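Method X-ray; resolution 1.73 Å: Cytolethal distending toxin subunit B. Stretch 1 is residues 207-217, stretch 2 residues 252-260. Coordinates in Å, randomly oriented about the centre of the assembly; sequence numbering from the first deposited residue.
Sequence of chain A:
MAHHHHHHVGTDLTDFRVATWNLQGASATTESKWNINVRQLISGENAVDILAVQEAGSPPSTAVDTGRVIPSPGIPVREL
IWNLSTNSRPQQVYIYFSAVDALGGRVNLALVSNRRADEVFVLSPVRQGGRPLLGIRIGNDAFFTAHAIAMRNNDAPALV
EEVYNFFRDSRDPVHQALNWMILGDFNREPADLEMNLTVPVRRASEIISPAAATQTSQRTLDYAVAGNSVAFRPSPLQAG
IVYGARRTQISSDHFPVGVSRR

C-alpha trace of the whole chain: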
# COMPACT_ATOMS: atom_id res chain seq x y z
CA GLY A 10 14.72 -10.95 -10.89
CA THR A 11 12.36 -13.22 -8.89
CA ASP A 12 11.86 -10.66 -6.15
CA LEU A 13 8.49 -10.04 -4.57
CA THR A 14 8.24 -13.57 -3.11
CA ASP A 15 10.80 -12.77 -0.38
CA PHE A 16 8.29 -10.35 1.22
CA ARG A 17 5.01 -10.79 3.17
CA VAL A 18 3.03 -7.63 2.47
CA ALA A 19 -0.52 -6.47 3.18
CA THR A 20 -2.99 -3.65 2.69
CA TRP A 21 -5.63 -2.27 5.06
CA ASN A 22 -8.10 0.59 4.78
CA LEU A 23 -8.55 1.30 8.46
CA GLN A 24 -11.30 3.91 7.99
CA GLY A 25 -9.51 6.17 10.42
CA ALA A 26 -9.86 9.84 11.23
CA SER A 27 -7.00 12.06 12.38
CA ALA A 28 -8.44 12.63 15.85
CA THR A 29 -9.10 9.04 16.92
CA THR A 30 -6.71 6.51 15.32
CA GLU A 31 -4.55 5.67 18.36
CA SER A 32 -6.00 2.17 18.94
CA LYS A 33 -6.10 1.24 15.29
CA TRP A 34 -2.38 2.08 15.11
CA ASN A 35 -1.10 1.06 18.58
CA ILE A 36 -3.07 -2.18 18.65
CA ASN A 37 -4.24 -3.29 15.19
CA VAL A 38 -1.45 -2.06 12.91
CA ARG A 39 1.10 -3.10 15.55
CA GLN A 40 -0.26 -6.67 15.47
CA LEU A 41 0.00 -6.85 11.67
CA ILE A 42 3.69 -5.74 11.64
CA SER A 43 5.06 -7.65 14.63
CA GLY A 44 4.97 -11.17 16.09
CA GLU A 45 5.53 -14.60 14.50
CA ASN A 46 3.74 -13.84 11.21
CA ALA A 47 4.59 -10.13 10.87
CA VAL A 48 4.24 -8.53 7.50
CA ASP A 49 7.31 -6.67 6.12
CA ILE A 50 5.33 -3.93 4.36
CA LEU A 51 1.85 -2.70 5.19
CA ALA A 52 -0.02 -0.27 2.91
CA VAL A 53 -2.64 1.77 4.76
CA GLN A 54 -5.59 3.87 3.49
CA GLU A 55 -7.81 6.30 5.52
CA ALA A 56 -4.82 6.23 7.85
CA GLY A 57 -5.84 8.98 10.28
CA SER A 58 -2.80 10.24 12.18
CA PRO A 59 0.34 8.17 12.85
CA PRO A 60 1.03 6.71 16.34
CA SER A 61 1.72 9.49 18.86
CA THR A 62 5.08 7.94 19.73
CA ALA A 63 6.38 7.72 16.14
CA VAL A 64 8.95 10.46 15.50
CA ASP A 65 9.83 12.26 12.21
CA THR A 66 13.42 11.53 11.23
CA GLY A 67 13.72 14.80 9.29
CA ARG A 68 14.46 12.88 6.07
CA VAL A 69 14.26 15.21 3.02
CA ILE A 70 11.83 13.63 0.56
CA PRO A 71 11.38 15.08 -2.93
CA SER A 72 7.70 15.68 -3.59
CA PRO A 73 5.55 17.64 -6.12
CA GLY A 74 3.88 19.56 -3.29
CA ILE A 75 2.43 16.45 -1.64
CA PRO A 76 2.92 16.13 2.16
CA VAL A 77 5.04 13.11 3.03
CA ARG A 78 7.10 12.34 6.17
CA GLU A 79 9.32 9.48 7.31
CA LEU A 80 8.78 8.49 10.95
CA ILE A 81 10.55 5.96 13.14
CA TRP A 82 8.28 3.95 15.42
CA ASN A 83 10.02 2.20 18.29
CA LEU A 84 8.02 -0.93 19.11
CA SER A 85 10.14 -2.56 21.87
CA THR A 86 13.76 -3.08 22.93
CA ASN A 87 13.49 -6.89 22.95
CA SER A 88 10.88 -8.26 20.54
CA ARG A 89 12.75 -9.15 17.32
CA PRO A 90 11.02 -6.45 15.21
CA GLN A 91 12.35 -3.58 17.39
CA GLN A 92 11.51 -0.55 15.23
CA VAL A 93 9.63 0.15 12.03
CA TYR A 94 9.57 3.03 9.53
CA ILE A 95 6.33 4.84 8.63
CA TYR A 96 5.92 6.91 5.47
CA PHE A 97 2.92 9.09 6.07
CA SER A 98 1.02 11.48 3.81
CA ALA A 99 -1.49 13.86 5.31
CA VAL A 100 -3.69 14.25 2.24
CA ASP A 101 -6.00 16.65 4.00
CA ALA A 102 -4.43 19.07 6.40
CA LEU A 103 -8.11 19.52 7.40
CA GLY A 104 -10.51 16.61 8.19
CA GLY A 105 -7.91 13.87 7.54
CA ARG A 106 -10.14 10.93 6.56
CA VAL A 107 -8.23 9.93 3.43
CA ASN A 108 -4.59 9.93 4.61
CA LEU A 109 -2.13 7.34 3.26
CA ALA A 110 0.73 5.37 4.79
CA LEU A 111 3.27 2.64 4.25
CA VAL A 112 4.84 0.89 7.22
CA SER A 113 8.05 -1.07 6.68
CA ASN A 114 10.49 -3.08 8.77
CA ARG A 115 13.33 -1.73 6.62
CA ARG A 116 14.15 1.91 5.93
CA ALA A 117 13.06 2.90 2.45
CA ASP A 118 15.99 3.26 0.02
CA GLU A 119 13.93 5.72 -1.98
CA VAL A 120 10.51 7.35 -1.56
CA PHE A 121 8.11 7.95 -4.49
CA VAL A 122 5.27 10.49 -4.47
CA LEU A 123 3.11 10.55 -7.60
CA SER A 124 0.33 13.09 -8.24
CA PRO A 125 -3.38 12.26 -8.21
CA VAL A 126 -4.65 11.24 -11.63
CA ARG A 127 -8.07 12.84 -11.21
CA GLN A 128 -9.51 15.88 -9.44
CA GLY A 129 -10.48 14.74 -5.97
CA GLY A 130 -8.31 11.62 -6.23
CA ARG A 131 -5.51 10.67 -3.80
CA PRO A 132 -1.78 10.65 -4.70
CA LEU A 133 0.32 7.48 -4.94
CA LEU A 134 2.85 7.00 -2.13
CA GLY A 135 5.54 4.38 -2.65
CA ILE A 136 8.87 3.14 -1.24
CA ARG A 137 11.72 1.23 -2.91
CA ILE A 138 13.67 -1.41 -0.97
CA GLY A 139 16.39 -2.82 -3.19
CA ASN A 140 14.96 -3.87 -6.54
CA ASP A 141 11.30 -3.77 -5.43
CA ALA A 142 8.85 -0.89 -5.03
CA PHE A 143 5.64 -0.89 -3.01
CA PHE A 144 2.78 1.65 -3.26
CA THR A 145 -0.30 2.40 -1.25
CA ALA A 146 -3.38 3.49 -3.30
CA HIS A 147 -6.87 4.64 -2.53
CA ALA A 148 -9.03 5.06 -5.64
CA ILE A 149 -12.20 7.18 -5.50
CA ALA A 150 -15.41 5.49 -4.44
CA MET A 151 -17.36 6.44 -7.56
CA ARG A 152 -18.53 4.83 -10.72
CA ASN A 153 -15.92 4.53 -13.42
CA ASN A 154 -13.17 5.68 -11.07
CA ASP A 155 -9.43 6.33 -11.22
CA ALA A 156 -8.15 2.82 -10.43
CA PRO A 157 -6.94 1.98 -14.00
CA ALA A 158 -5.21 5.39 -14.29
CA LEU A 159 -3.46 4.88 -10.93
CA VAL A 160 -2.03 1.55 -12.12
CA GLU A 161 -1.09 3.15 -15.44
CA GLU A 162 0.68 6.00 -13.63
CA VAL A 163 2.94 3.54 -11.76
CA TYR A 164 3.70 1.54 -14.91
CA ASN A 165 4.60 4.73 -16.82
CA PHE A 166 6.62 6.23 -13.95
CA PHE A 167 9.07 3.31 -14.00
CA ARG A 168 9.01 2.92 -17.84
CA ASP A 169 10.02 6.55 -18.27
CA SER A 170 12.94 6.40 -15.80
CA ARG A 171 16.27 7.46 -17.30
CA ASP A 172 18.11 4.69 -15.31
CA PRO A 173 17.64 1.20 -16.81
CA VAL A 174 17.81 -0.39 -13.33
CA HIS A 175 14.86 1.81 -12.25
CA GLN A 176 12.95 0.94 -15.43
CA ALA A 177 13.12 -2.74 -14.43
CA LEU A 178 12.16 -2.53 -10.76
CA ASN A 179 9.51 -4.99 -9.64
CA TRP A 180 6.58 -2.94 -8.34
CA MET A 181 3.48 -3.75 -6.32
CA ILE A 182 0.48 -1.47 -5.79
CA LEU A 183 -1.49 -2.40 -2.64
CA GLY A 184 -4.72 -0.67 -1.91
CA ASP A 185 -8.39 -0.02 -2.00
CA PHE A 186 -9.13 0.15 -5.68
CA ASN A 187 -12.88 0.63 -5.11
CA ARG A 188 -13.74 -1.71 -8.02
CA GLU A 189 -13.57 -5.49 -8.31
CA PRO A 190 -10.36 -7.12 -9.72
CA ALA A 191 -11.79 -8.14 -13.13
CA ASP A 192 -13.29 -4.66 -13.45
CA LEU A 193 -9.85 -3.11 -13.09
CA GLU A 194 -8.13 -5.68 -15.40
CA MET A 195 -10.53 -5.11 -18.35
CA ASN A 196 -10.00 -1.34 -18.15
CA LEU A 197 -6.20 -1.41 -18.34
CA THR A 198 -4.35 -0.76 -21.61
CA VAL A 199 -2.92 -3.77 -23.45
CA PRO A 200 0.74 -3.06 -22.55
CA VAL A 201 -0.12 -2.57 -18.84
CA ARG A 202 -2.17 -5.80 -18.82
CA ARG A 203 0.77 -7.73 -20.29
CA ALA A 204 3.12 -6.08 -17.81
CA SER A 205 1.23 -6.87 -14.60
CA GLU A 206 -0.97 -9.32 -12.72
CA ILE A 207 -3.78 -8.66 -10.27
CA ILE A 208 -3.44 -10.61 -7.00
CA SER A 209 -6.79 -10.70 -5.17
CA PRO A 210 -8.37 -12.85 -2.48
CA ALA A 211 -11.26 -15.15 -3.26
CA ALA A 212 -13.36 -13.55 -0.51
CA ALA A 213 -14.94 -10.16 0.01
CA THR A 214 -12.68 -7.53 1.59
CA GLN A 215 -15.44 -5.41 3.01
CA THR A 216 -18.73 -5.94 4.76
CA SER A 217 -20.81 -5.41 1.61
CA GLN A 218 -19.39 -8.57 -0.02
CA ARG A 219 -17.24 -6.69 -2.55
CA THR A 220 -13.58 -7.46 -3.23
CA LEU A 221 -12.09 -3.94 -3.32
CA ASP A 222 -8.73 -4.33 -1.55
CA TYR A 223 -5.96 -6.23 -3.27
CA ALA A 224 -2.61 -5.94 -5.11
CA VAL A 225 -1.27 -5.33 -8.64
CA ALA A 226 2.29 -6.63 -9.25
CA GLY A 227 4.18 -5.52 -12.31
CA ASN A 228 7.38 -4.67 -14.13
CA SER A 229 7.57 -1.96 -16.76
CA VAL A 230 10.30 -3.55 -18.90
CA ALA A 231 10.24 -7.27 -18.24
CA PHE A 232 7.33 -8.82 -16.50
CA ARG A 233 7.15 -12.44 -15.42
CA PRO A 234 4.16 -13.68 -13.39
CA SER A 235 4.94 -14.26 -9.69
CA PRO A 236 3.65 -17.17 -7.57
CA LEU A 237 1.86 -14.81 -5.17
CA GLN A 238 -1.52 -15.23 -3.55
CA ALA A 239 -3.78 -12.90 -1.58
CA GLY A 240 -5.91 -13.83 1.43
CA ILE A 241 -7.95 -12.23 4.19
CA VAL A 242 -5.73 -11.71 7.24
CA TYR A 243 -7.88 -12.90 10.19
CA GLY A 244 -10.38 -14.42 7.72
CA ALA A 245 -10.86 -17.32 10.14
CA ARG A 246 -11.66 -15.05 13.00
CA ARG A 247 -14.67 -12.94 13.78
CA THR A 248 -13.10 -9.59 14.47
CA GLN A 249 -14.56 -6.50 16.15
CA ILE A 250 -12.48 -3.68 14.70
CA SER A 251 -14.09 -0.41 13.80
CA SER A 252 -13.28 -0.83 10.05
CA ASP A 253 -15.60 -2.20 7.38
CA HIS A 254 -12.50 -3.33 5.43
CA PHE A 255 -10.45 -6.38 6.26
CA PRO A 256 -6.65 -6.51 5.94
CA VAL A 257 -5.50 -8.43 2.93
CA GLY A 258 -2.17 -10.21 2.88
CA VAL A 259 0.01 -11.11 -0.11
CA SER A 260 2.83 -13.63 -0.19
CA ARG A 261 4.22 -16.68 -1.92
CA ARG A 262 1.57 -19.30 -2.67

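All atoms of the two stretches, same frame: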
# COMPACT_ATOMS: atom_id res chain seq x y z
N ILE A 207 -3.00 -9.06 -11.44
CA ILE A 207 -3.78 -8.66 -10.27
C ILE A 207 -3.78 -9.82 -9.30
O ILE A 207 -4.03 -10.95 -9.70
CB ILE A 207 -5.18 -8.23 -10.72
CG1 ILE A 207 -5.07 -6.96 -11.61
CG2 ILE A 207 -6.06 -7.96 -9.51
CD1 ILE A 207 -6.39 -6.47 -12.12
N ILE A 208 -3.45 -9.56 -8.03
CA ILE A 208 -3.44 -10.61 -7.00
C ILE A 208 -4.53 -10.27 -5.99
O ILE A 208 -4.39 -9.34 -5.20
CB ILE A 208 -2.02 -10.72 -6.35
CG1 ILE A 208 -0.96 -10.85 -7.43
CG2 ILE A 208 -1.89 -11.92 -5.37
CD1 ILE A 208 0.39 -10.36 -6.99
N SER A 209 -5.62 -11.04 -5.99
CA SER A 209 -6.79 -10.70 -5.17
C SER A 209 -7.27 -11.91 -4.44
O SER A 209 -7.10 -13.04 -4.92
CB SER A 209 -7.93 -10.13 -6.03
OG SER A 209 -8.19 -10.99 -7.11
N PRO A 210 -7.89 -11.70 -3.26
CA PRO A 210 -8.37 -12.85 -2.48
C PRO A 210 -9.71 -13.36 -3.04
O PRO A 210 -10.46 -12.65 -3.70
CB PRO A 210 -8.53 -12.27 -1.07
CG PRO A 210 -8.92 -10.82 -1.28
CD PRO A 210 -8.18 -10.41 -2.60
N ALA A 211 -10.01 -14.62 -2.77
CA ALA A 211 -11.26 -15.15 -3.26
C ALA A 211 -12.51 -14.55 -2.56
O ALA A 211 -13.64 -14.46 -3.15
CB ALA A 211 -11.21 -16.66 -3.22
N ALA A 212 -12.29 -14.03 -1.35
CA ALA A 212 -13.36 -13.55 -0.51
C ALA A 212 -13.56 -12.06 -0.63
O ALA A 212 -12.70 -11.38 -1.19
CB ALA A 212 -13.06 -13.95 0.95
N ALA A 213 -14.68 -11.57 -0.08
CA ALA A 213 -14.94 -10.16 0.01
C ALA A 213 -13.96 -9.52 0.99
O ALA A 213 -13.47 -10.20 1.94
CB ALA A 213 -16.33 -9.94 0.50
N THR A 214 -13.66 -8.24 0.75
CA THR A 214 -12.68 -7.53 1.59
C THR A 214 -13.36 -6.43 2.37
O THR A 214 -12.70 -5.69 3.12
CB THR A 214 -11.51 -6.92 0.77
OG1 THR A 214 -12.01 -5.88 -0.08
CG2 THR A 214 -10.87 -7.91 -0.13
N GLN A 215 -14.66 -6.33 2.21
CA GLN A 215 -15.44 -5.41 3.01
C GLN A 215 -16.80 -6.01 3.34
O GLN A 215 -17.13 -7.11 2.90
CB GLN A 215 -15.50 -3.97 2.45
CG GLN A 215 -15.90 -3.80 1.00
CD GLN A 215 -16.71 -2.49 0.80
OE1 GLN A 215 -16.30 -1.39 1.25
NE2 GLN A 215 -17.83 -2.60 0.17
N THR A 216 -17.55 -5.31 4.17
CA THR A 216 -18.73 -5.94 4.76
C THR A 216 -19.91 -5.99 3.79
O THR A 216 -21.01 -6.45 4.16
CB THR A 216 -19.17 -5.15 6.01
OG1 THR A 216 -19.19 -3.77 5.69
CG2 THR A 216 -18.11 -5.25 7.12
N SER A 217 -19.72 -5.48 2.58
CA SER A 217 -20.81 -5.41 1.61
C SER A 217 -20.61 -6.48 0.52
O SER A 217 -21.21 -6.42 -0.55
CB SER A 217 -20.89 -4.00 1.01
OG SER A 217 -21.58 -3.13 1.91
N SER A 252 -13.36 -1.03 11.52
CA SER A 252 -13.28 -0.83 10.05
C SER A 252 -14.14 -1.83 9.27
O SER A 252 -14.15 -3.03 9.57
CB SER A 252 -11.84 -0.94 9.47
OG SER A 252 -11.90 -0.54 8.08
N ASP A 253 -14.78 -1.34 8.22
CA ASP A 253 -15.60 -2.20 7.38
C ASP A 253 -14.74 -2.93 6.34
O ASP A 253 -15.26 -3.77 5.62
CB ASP A 253 -16.70 -1.40 6.68
CG ASP A 253 -17.70 -0.80 7.66
OD1 ASP A 253 -17.83 -1.29 8.80
OD2 ASP A 253 -18.45 0.13 7.34
N HIS A 254 -13.44 -2.60 6.29
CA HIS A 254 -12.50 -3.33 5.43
C HIS A 254 -11.62 -4.26 6.22
O HIS A 254 -11.20 -3.97 7.35
CB HIS A 254 -11.60 -2.32 4.66
CG HIS A 254 -12.35 -1.49 3.67
ND1 HIS A 254 -12.30 -1.72 2.32
CD2 HIS A 254 -13.17 -0.42 3.84
CE1 HIS A 254 -13.04 -0.82 1.69
NE2 HIS A 254 -13.59 -0.03 2.60
N PHE A 255 -11.30 -5.39 5.61
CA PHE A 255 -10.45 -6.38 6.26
C PHE A 255 -9.07 -6.24 5.65
O PHE A 255 -8.96 -5.92 4.47
CB PHE A 255 -10.96 -7.76 5.90
CG PHE A 255 -12.46 -7.92 6.03
CD1 PHE A 255 -13.17 -7.38 7.11
CD2 PHE A 255 -13.16 -8.62 5.05
CE1 PHE A 255 -14.56 -7.52 7.19
CE2 PHE A 255 -14.55 -8.76 5.13
CZ PHE A 255 -15.25 -8.23 6.20
N PRO A 256 -8.03 -6.49 6.45
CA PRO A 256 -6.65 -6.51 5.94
C PRO A 256 -6.50 -7.68 5.02
O PRO A 256 -7.07 -8.79 5.25
CB PRO A 256 -5.78 -6.77 7.19
CG PRO A 256 -6.69 -6.67 8.34
CD PRO A 256 -8.11 -6.75 7.90
N VAL A 257 -5.70 -7.43 3.98
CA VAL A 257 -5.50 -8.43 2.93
C VAL A 257 -4.03 -8.64 2.80
O VAL A 257 -3.29 -7.65 2.61
CB VAL A 257 -6.12 -7.97 1.58
CG1 VAL A 257 -5.76 -8.96 0.45
CG2 VAL A 257 -7.66 -7.92 1.72
N GLY A 258 -3.59 -9.91 2.91
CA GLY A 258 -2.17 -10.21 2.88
C GLY A 258 -1.78 -10.84 1.54
O GLY A 258 -2.58 -11.56 0.92
N VAL A 259 -0.55 -10.57 1.12
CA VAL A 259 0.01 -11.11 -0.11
C VAL A 259 1.36 -11.74 0.18
O VAL A 259 2.24 -11.09 0.77
CB VAL A 259 0.18 -9.96 -1.16
CG1 VAL A 259 0.85 -10.47 -2.43
CG2 VAL A 259 -1.18 -9.40 -1.46
N SER A 260 1.55 -12.97 -0.29
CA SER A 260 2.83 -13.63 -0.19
C SER A 260 2.86 -14.89 -1.05
O SER A 260 1.87 -15.23 -1.71
CB SER A 260 3.18 -14.03 1.25
OG SER A 260 2.18 -14.85 1.78

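The contact between these stretches buries 517 Å², summed over both sides, and its centre of gravity lies where Phe255 meets the run Thr214 to Thr216. Here the backbones close in: Gln215 and His254 form a single beta bridge, their CA atoms 4.3 Å apart. Toward the other end the chains diverge, and Ile208 CA and Val259 CA stand 7.7 Å apart, a gap filled by side chains rather than by backbone hydrogen bonds.

Phe255 gives up the most surface, and it is held at two levels. Phe255 N donates to Thr214 O at 2.9 Å with a nearly straight N-H...O angle of 165°, the strong bond of the bridge. Its side chain points toward the first stretch, and the ring lies against that backbone: Gln215 CA sits over one face, while Ala213 O approaches the edge, 3.5 Å from Phe255 CD2, where the ring's slightly positive hydrogens suit a carbonyl oxygen. Thr216 CG2 adds an apolar touch 4.2 Å from Phe255 CE1. The rule to read here is that an aromatic ring can pack against peptide backbone as well as against other side chains.

Thr214 works mainly through two groups. Thr214 O, besides accepting from Phe255, lies 3.3 Å from His254 CA in a CA-H...O contact. Its methyl serves the apolar side, with Thr214 CG2 3.7 Å from Val257 CG2, while its hydroxyl is satisfied elsewhere in the structure.

Gln215 bridges the two chemistries. Gln215 CA lies 3.1 Å from Asp253 O, a second CA-H...O contact, and Asp253 O also accepts a weak hydrogen bond from Thr216 N, at 3.1 Å but with an angle of only 122°. Gln215 CB sits over a face of the His254 imidazole, 4.0 Å from the ring centroid and 15° off its normal, so an aliphatic C-H meets the pi cloud. The amide end comes near as well, but Gln215 OE1 and His254 NE2, 3.3 Å apart, have too poor an angle for a hydrogen bond. Within its own stretch, His254 N donates to Ser252 OG at 3.1 Å.

Beyond the bridge, the contact is apolar. Val257 and Val259, alternate residues of a strand, both point toward the first stretch, where Pro210 CG lies 4.1 Å from Val257 CG1 and Ile208 CG2 lies 4.3 Å from Val259 CG1. Pro256, just before the strand, and Ser260 within it point away, so the side chains alternate.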